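Local coordinates for Dps family protein (Staphylococcus aureus subsp. aureus, PDB 2D5K) that probably oxidises and stores iron within a twelve-subunit ferritin-like shell and is associated with compaction of the nucleoid, at residues Q94-L99 / W141-Y146. Sequence-based numbering, arbitrary orientation.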
ATOM      1  N   GLN B  94     -36.901  -0.543  13.346  1.00 18.43           N
ATOM      2  CA  GLN B  94     -37.853  -0.620  12.240  1.00 17.67           C
ATOM      3  C   GLN B  94     -37.135  -0.577  10.894  1.00 15.99           C
ATOM      4  O   GLN B  94     -37.590  -1.169   9.918  1.00 15.20           O
ATOM      5  CB  GLN B  94     -38.874   0.516  12.338  1.00 19.67           C
ATOM      6  CG  GLN B  94     -39.716   0.451  13.605  1.00 20.83           C
ATOM      7  CD  GLN B  94     -40.644   1.639  13.760  1.00 21.79           C
ATOM      8  OE1 GLN B  94     -40.259   2.780  13.504  1.00 21.92           O
ATOM      9  NE2 GLN B  94     -41.872   1.377  14.199  1.00 25.30           N
ATOM     10  N   MET B  95     -36.007   0.122  10.843  1.00 16.31           N
ATOM     11  CA  MET B  95     -35.246   0.196   9.600  1.00 14.61           C
ATOM     12  C   MET B  95     -34.674  -1.179   9.281  1.00 14.69           C
ATOM     13  O   MET B  95     -34.775  -1.656   8.152  1.00 15.70           O
ATOM     14  CB  MET B  95     -34.098   1.200   9.728  1.00 15.28           C
ATOM     15  CG  MET B  95     -34.545   2.642   9.875  1.00 17.32           C
ATOM     16  SD  MET B  95     -33.127   3.739  10.056  1.00 16.86           S
ATOM     17  CE  MET B  95     -33.911   5.334   9.790  1.00 17.87           C
ATOM     18  N   VAL B  96     -34.071  -1.813  10.280  1.00 14.79           N
ATOM     19  CA  VAL B  96     -33.478  -3.130  10.077  1.00 15.22           C
ATOM     20  C   VAL B  96     -34.573  -4.147   9.764  1.00 16.60           C
ATOM     21  O   VAL B  96     -34.381  -5.032   8.935  1.00 15.99           O
ATOM     22  CB  VAL B  96     -32.661  -3.567  11.310  1.00 15.75           C
ATOM     23  CG1 VAL B  96     -32.096  -4.965  11.100  1.00 16.19           C
ATOM     24  CG2 VAL B  96     -31.532  -2.579  11.548  1.00 14.35           C
ATOM     25  N   GLU B  97     -35.727  -4.010  10.413  1.00 16.04           N
ATOM     26  CA  GLU B  97     -36.834  -4.921  10.150  1.00 17.30           C
ATOM     27  C   GLU B  97     -37.269  -4.810   8.690  1.00 16.05           C
ATOM     28  O   GLU B  97     -37.481  -5.822   8.025  1.00 16.07           O
ATOM     29  CB  GLU B  97     -38.032  -4.608  11.057  1.00 18.71           C
ATOM     30  CG  GLU B  97     -37.789  -4.862  12.532  1.00 24.91           C
ATOM     31  CD  GLU B  97     -39.024  -4.599  13.381  1.00 29.17           C
ATOM     32  OE1 GLU B  97     -39.660  -3.540  13.192  1.00 30.91           O
ATOM     33  OE2 GLU B  97     -39.351  -5.445  14.241  1.00 32.67           O
ATOM     34  N   GLU B  98     -37.399  -3.585   8.186  1.00 15.76           N
ATOM     35  CA  GLU B  98     -37.822  -3.410   6.805  1.00 16.76           C
ATOM     36  C   GLU B  98     -36.781  -3.919   5.819  1.00 15.56           C
ATOM     37  O   GLU B  98     -37.126  -4.534   4.814  1.00 14.42           O
ATOM     38  CB  GLU B  98     -38.140  -1.946   6.492  1.00 18.50           C
ATOM     39  CG  GLU B  98     -38.686  -1.778   5.075  1.00 24.76           C
ATOM     40  CD  GLU B  98     -39.457  -0.495   4.875  1.00 27.96           C
ATOM     41  OE1 GLU B  98     -40.418  -0.255   5.635  1.00 32.33           O
ATOM     42  OE2 GLU B  98     -39.110   0.268   3.953  1.00 28.98           O
ATOM     43  N   LEU B  99     -35.506  -3.660   6.093  1.00 15.66           N
ATOM     44  CA  LEU B  99     -34.467  -4.146   5.194  1.00 15.96           C
ATOM     45  C   LEU B  99     -34.502  -5.670   5.185  1.00 15.29           C
ATOM     46  O   LEU B  99     -34.323  -6.299   4.141  1.00 16.86           O
ATOM     47  CB  LEU B  99     -33.088  -3.656   5.641  1.00 18.06           C
ATOM     48  CG  LEU B  99     -32.812  -2.167   5.428  1.00 20.04           C
ATOM     49  CD1 LEU B  99     -31.425  -1.833   5.956  1.00 21.77           C
ATOM     50  CD2 LEU B  99     -32.914  -1.829   3.941  1.00 20.68           C
ATOM     51  N   TRP B 141     -29.275 -12.783   7.476  1.00 14.56           N
ATOM     52  CA  TRP B 141     -29.020 -13.508   8.714  1.00 14.98           C
ATOM     53  C   TRP B 141     -28.533 -12.501   9.756  1.00 14.67           C
ATOM     54  O   TRP B 141     -28.956 -12.535  10.910  1.00 15.15           O
ATOM     55  CB  TRP B 141     -27.965 -14.605   8.505  1.00 15.11           C
ATOM     56  CG  TRP B 141     -27.132 -14.859   9.731  1.00 15.66           C
ATOM     57  CD1 TRP B 141     -27.582 -15.221  10.973  1.00 18.40           C
ATOM     58  CD2 TRP B 141     -25.718 -14.670   9.857  1.00 17.24           C
ATOM     59  NE1 TRP B 141     -26.537 -15.254  11.865  1.00 18.84           N
ATOM     60  CE2 TRP B 141     -25.382 -14.920  11.207  1.00 18.44           C
ATOM     61  CE3 TRP B 141     -24.702 -14.309   8.960  1.00 17.72           C
ATOM     62  CZ2 TRP B 141     -24.069 -14.816  11.685  1.00 18.92           C
ATOM     63  CZ3 TRP B 141     -23.396 -14.208   9.437  1.00 19.23           C
ATOM     64  CH2 TRP B 141     -23.094 -14.459  10.786  1.00 17.83           C
ATOM     65  N   MET B 142     -27.642 -11.600   9.349  1.00 13.77           N
ATOM     66  CA  MET B 142     -27.134 -10.592  10.275  1.00 13.47           C
ATOM     67  C   MET B 142     -28.261  -9.678  10.771  1.00 14.34           C
ATOM     68  O   MET B 142     -28.327  -9.376  11.964  1.00 15.58           O
ATOM     69  CB  MET B 142     -26.030  -9.761   9.609  1.00 15.25           C
ATOM     70  CG  MET B 142     -24.831 -10.591   9.177  1.00 18.40           C
ATOM     71  SD  MET B 142     -23.501  -9.578   8.507  1.00 22.69           S
ATOM     72  CE  MET B 142     -22.230 -10.825   8.265  1.00 22.59           C
ATOM     73  N   PHE B 143     -29.145  -9.245   9.873  1.00 14.83           N
ATOM     74  CA  PHE B 143     -30.258  -8.381  10.275  1.00 15.70           C
ATOM     75  C   PHE B 143     -31.125  -9.100  11.305  1.00 15.79           C
ATOM     76  O   PHE B 143     -31.473  -8.532  12.344  1.00 17.01           O
ATOM     77  CB  PHE B 143     -31.156  -8.007   9.087  1.00 16.32           C
ATOM     78  CG  PHE B 143     -30.458  -7.233   8.001  1.00 20.19           C
ATOM     79  CD1 PHE B 143     -29.412  -6.364   8.298  1.00 20.66           C
ATOM     80  CD2 PHE B 143     -30.873  -7.356   6.676  1.00 20.05           C
ATOM     81  CE1 PHE B 143     -28.785  -5.628   7.289  1.00 21.45           C
ATOM     82  CE2 PHE B 143     -30.252  -6.622   5.658  1.00 21.22           C
ATOM     83  CZ  PHE B 143     -29.206  -5.757   5.969  1.00 20.66           C
ATOM     84  N   LYS B 144     -31.481 -10.345  11.005  1.00 15.02           N
ATOM     85  CA  LYS B 144     -32.318 -11.129  11.911  1.00 16.49           C
ATOM     86  C   LYS B 144     -31.651 -11.363  13.258  1.00 16.85           C
ATOM     87  O   LYS B 144     -32.327 -11.422  14.285  1.00 16.69           O
ATOM     88  CB  LYS B 144     -32.680 -12.468  11.272  1.00 16.22           C
ATOM     89  CG  LYS B 144     -33.563 -12.337  10.040  1.00 18.27           C
ATOM     90  CD  LYS B 144     -33.825 -13.701   9.417  1.00 20.56           C
ATOM     91  CE  LYS B 144     -34.702 -13.594   8.184  1.00 23.56           C
ATOM     92  NZ  LYS B 144     -34.973 -14.945   7.606  1.00 23.25           N
ATOM     93  N   SER B 145     -30.329 -11.495  13.259  1.00 15.89           N
ATOM     94  CA  SER B 145     -29.603 -11.703  14.507  1.00 15.86           C
ATOM     95  C   SER B 145     -29.643 -10.412  15.318  1.00 16.31           C
ATOM     96  O   SER B 145     -29.857 -10.434  16.531  1.00 18.05           O
ATOM     97  CB  SER B 145     -28.152 -12.111  14.222  1.00 17.27           C
ATOM     98  OG  SER B 145     -28.106 -13.395  13.622  1.00 19.45           O
ATOM     99  N   TYR B 146     -29.447  -9.285  14.641  1.00 15.08           N
ATOM    100  CA  TYR B 146     -29.483  -7.983  15.300  1.00 16.30           C
ATOM    101  C   TYR B 146     -30.861  -7.770  15.935  1.00 17.79           C
ATOM    102  O   TYR B 146     -30.976  -7.228  17.036  1.00 16.69           O
ATOM    103  CB  TYR B 146     -29.219  -6.871  14.278  1.00 17.27           C
ATOM    104  CG  TYR B 146     -29.428  -5.470  14.811  1.00 18.40           C
ATOM    105  CD1 TYR B 146     -28.394  -4.776  15.435  1.00 19.64           C
ATOM    106  CD2 TYR B 146     -30.674  -4.844  14.710  1.00 19.85           C
ATOM    107  CE1 TYR B 146     -28.593  -3.491  15.946  1.00 20.57           C
ATOM    108  CE2 TYR B 146     -30.882  -3.562  15.220  1.00 20.80           C
ATOM    109  CZ  TYR B 146     -29.837  -2.893  15.836  1.00 20.95           C
ATOM    110  OH  TYR B 146     -30.041  -1.632  16.345  1.00 24.10           O
TER
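Val96 and Leu99 pack against Phe143 and Tyr146 in a purely apolar, buried helix-helix contact between the beginning of helix 92-120 and the end of helix 123-147, the last two long helices of the ferritin-like four-helix bundle. The short segments run roughly antiparallel, at 144° between their N-to-C directions, with axes 9.4 Å apart at closest approach. Val96 sits between the two aromatic residues, and its CA lies 6.2 Å from that of Phe143. Its CG1, anti to the backbone N (chi1 178°), meets Phe143 CB at 3.8 Å, while CG2 comes within 3.9 Å of Tyr146 CE2; the valine and tyrosine side chains cross at about a right angle. One face of the Phe143 ring receives Leu99, whose CB approaches CE2 of that ring at 4.1 Å. The Phe143 ring also meets the ring of Phe103 edge-to-face, and its side chain touches Leu48 of helix 38-65, whereas Leu99 reaches Leu26 and Phe29 of helix 5-32, so the pairing merges into the bundle core. On another side of helix 123-147, Ser145 OG donates to Trp141 O at 3.0 Å, from above the carbonyl plane, and Trp141 packs on Trp31 of a neighbouring subunit. With no hydrogen bond or salt bridge joining the two segments, the contact relies on apolar side-chain packing, which buries 228 Å² summed over both segments.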